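Local coordinates for protein glycoside Hydrolase (Bacteroides plebeius, PDB 5T3B) that is a family 50 glycoside hydrolase of a gut bacterium and probably cleaves glycosidic bonds in polysaccharides, at residues 29-34 and 57-62. Residues are numbered along the deposited sequence; the frame is centred on the assembly and turned at random.
With EDO (1,2-ethanediol), chain P.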
loop_
_atom_site.group_PDB
_atom_site.type_symbol
_atom_site.label_atom_id
_atom_site.label_comp_id
_atom_site.label_asym_id
_atom_site.label_seq_id
_atom_site.Cartn_x
_atom_site.Cartn_y
_atom_site.Cartn_z
ATOM N N PRO A 29 -32.143 8.153 5.088
ATOM C CA PRO A 29 -32.601 8.259 3.699
ATOM C C PRO A 29 -31.490 8.256 2.673
ATOM O O PRO A 29 -30.360 8.670 2.936
ATOM C CB PRO A 29 -33.376 9.578 3.673
ATOM C CG PRO A 29 -33.571 10.002 5.119
ATOM C CD PRO A 29 -32.477 9.338 5.910
ATOM N N ALA A 30 -31.808 7.684 1.525
ATOM C CA ALA A 30 -30.857 7.654 0.452
ATOM C C ALA A 30 -30.363 9.033 0.097
ATOM O O ALA A 30 -31.146 9.978 -0.010
ATOM C CB ALA A 30 -31.454 6.976 -0.783
ATOM N N GLU A 31 -29.034 9.119 -0.122
ATOM C CA GLU A 31 -28.395 10.333 -0.582
ATOM C C GLU A 31 -27.236 9.957 -1.541
ATOM O O GLU A 31 -26.802 8.817 -1.564
ATOM C CB GLU A 31 -27.937 11.207 0.554
ATOM C CG GLU A 31 -26.874 10.608 1.405
ATOM C CD GLU A 31 -26.456 11.494 2.597
ATOM O OE1 GLU A 31 -27.147 11.559 3.628
ATOM O OE2 GLU A 31 -25.473 12.215 2.489
ATOM N N THR A 32 -26.768 10.914 -2.311
ATOM C CA THR A 32 -25.697 10.687 -3.253
ATOM C C THR A 32 -24.348 10.726 -2.498
ATOM O O THR A 32 -24.066 11.637 -1.749
ATOM C CB THR A 32 -25.696 11.751 -4.362
ATOM O OG1 THR A 32 -26.978 11.668 -4.985
ATOM C CG2 THR A 32 -24.610 11.437 -5.334
ATOM N N TYR A 33 -23.558 9.673 -2.691
ATOM C CA TYR A 33 -22.234 9.652 -2.022
ATOM C C TYR A 33 -21.371 10.781 -2.649
ATOM O O TYR A 33 -21.401 10.982 -3.871
ATOM C CB TYR A 33 -21.654 8.267 -2.182
ATOM C CG TYR A 33 -20.336 8.121 -1.436
ATOM C CD1 TYR A 33 -20.314 7.791 -0.090
ATOM C CD2 TYR A 33 -19.114 8.288 -2.076
ATOM C CE1 TYR A 33 -19.116 7.632 0.585
ATOM C CE2 TYR A 33 -17.915 8.144 -1.394
ATOM C CZ TYR A 33 -17.922 7.814 -0.061
ATOM O OH TYR A 33 -16.723 7.616 0.651
ATOM N N PRO A 34 -20.568 11.490 -1.830
ATOM C CA PRO A 34 -19.797 12.628 -2.404
ATOM C C PRO A 34 -18.898 12.184 -3.576
ATOM O O PRO A 34 -18.217 11.153 -3.512
ATOM C CB PRO A 34 -18.969 13.117 -1.231
ATOM C CG PRO A 34 -19.777 12.766 -0.052
ATOM C CD PRO A 34 -20.380 11.439 -0.384
ATOM N N GLU A 57 -19.138 11.114 15.413
ATOM C CA GLU A 57 -20.049 10.356 14.577
ATOM C C GLU A 57 -19.788 10.628 13.122
ATOM O O GLU A 57 -19.855 11.760 12.676
ATOM C CB GLU A 57 -21.483 10.779 14.888
ATOM C CG GLU A 57 -21.919 10.388 16.308
ATOM C CD GLU A 57 -23.344 10.689 16.667
ATOM O OE1 GLU A 57 -23.976 11.479 15.983
ATOM O OE2 GLU A 57 -23.810 10.128 17.660
ATOM N N ALA A 58 -19.492 9.583 12.358
ATOM C CA ALA A 58 -19.141 9.644 10.972
ATOM C C ALA A 58 -20.160 8.947 10.080
ATOM O O ALA A 58 -20.459 7.766 10.284
ATOM C CB ALA A 58 -17.764 9.023 10.733
ATOM N N LYS A 59 -20.644 9.692 9.094
ATOM C CA LYS A 59 -21.480 9.083 8.070
ATOM C C LYS A 59 -20.689 8.068 7.313
ATOM O O LYS A 59 -19.554 8.326 6.849
ATOM C CB LYS A 59 -22.081 10.105 7.128
ATOM C CG LYS A 59 -23.323 10.799 7.575
ATOM C CD LYS A 59 -23.879 11.562 6.330
ATOM C CE LYS A 59 -25.168 12.146 6.623
ATOM N NZ LYS A 59 -25.372 13.046 5.475
ATOM N N THR A 60 -21.244 6.886 7.152
ATOM C CA THR A 60 -20.500 5.751 6.584
ATOM C C THR A 60 -21.377 5.006 5.579
ATOM O O THR A 60 -22.586 4.811 5.796
ATOM C CB THR A 60 -20.076 4.849 7.773
ATOM O OG1 THR A 60 -19.309 5.614 8.684
ATOM C CG2 THR A 60 -19.286 3.694 7.417
ATOM N N ARG A 61 -20.723 4.516 4.537
ATOM C CA ARG A 61 -21.299 3.755 3.453
ATOM C C ARG A 61 -20.894 2.312 3.633
ATOM O O ARG A 61 -19.698 1.989 3.534
ATOM C CB ARG A 61 -20.829 4.301 2.087
ATOM C CG ARG A 61 -21.433 3.536 0.919
ATOM C CD ARG A 61 -21.202 4.252 -0.400
ATOM N NE ARG A 61 -19.783 4.310 -0.761
ATOM C CZ ARG A 61 -19.317 4.669 -1.950
ATOM N NH1 ARG A 61 -20.143 4.871 -2.970
ATOM N NH2 ARG A 61 -18.018 4.758 -2.119
ATOM N N ILE A 62 -21.871 1.410 3.791
ATOM C CA ILE A 62 -21.590 0.011 3.859
ATOM C C ILE A 62 -22.296 -0.760 2.709
ATOM O O ILE A 62 -23.290 -0.295 2.142
ATOM C CB ILE A 62 -21.916 -0.631 5.235
ATOM C CG1 ILE A 62 -23.394 -0.529 5.598
ATOM C CG2 ILE A 62 -21.070 -0.022 6.328
ATOM C CD1 ILE A 62 -23.791 -1.401 6.791
HETATM C C1 EDO P . -18.947 10.819 2.960
HETATM O O1 EDO P . -17.591 10.636 2.497
HETATM C C2 EDO P . -19.202 9.867 4.100
HETATM O O2 EDO P . -20.108 8.716 3.868
#
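The ring of Y33 is sandwiched: the guanidinium of R61 lies flat over one face, and CD of P34, the next residue in sequence, sits over the rim of the opposite face. Ring and guanidinium planes are only 2° apart, and R61 CZ stands 3.5 Å from the centroid of the Y33 ring, almost on its normal, so this is a parallel cation-pi stack. Its setting is an antiparallel arrangement near the N-terminus, in which strand 39-48 pairs with both strand 31-32 and strand 56-60; these two strands are joined through E31 and K59, and the stack is made by Y33 and R61 just past their ends. The R61 chain leaves the backbone extended and then bends at chi3 (66°), which lays the guanidinium over the ring, with NH2 3.5 Å from Y33 CE2. The same NH2 forms a salt bridge with E428, which probably helps fix the rotation of the group, and Y40 meets the Y33 ring edge-to-face. H421, in helix 412-427, accepts the backbone N-H of R61 and touches Y33, tying the sheet to that helix.

Farther out, E31 and K59 reach for each other from opposite directions. K59 is stretched out beyond CG and brings NZ in front of the carboxylate, where each oxygen of E31 accepts through its syn lone pair. A 1,2-ethanediol, probably from the crystallisation liquor, lies beside P34 and Y33; Y40 and S367 also bind it, while its O2 gives a weak hydrogen bond to K59 O. The salt bridge itself is a nearly even fork, K59 NZ lying 3.0 Å from E31 OE1 and 3.1 Å from E31 OE2.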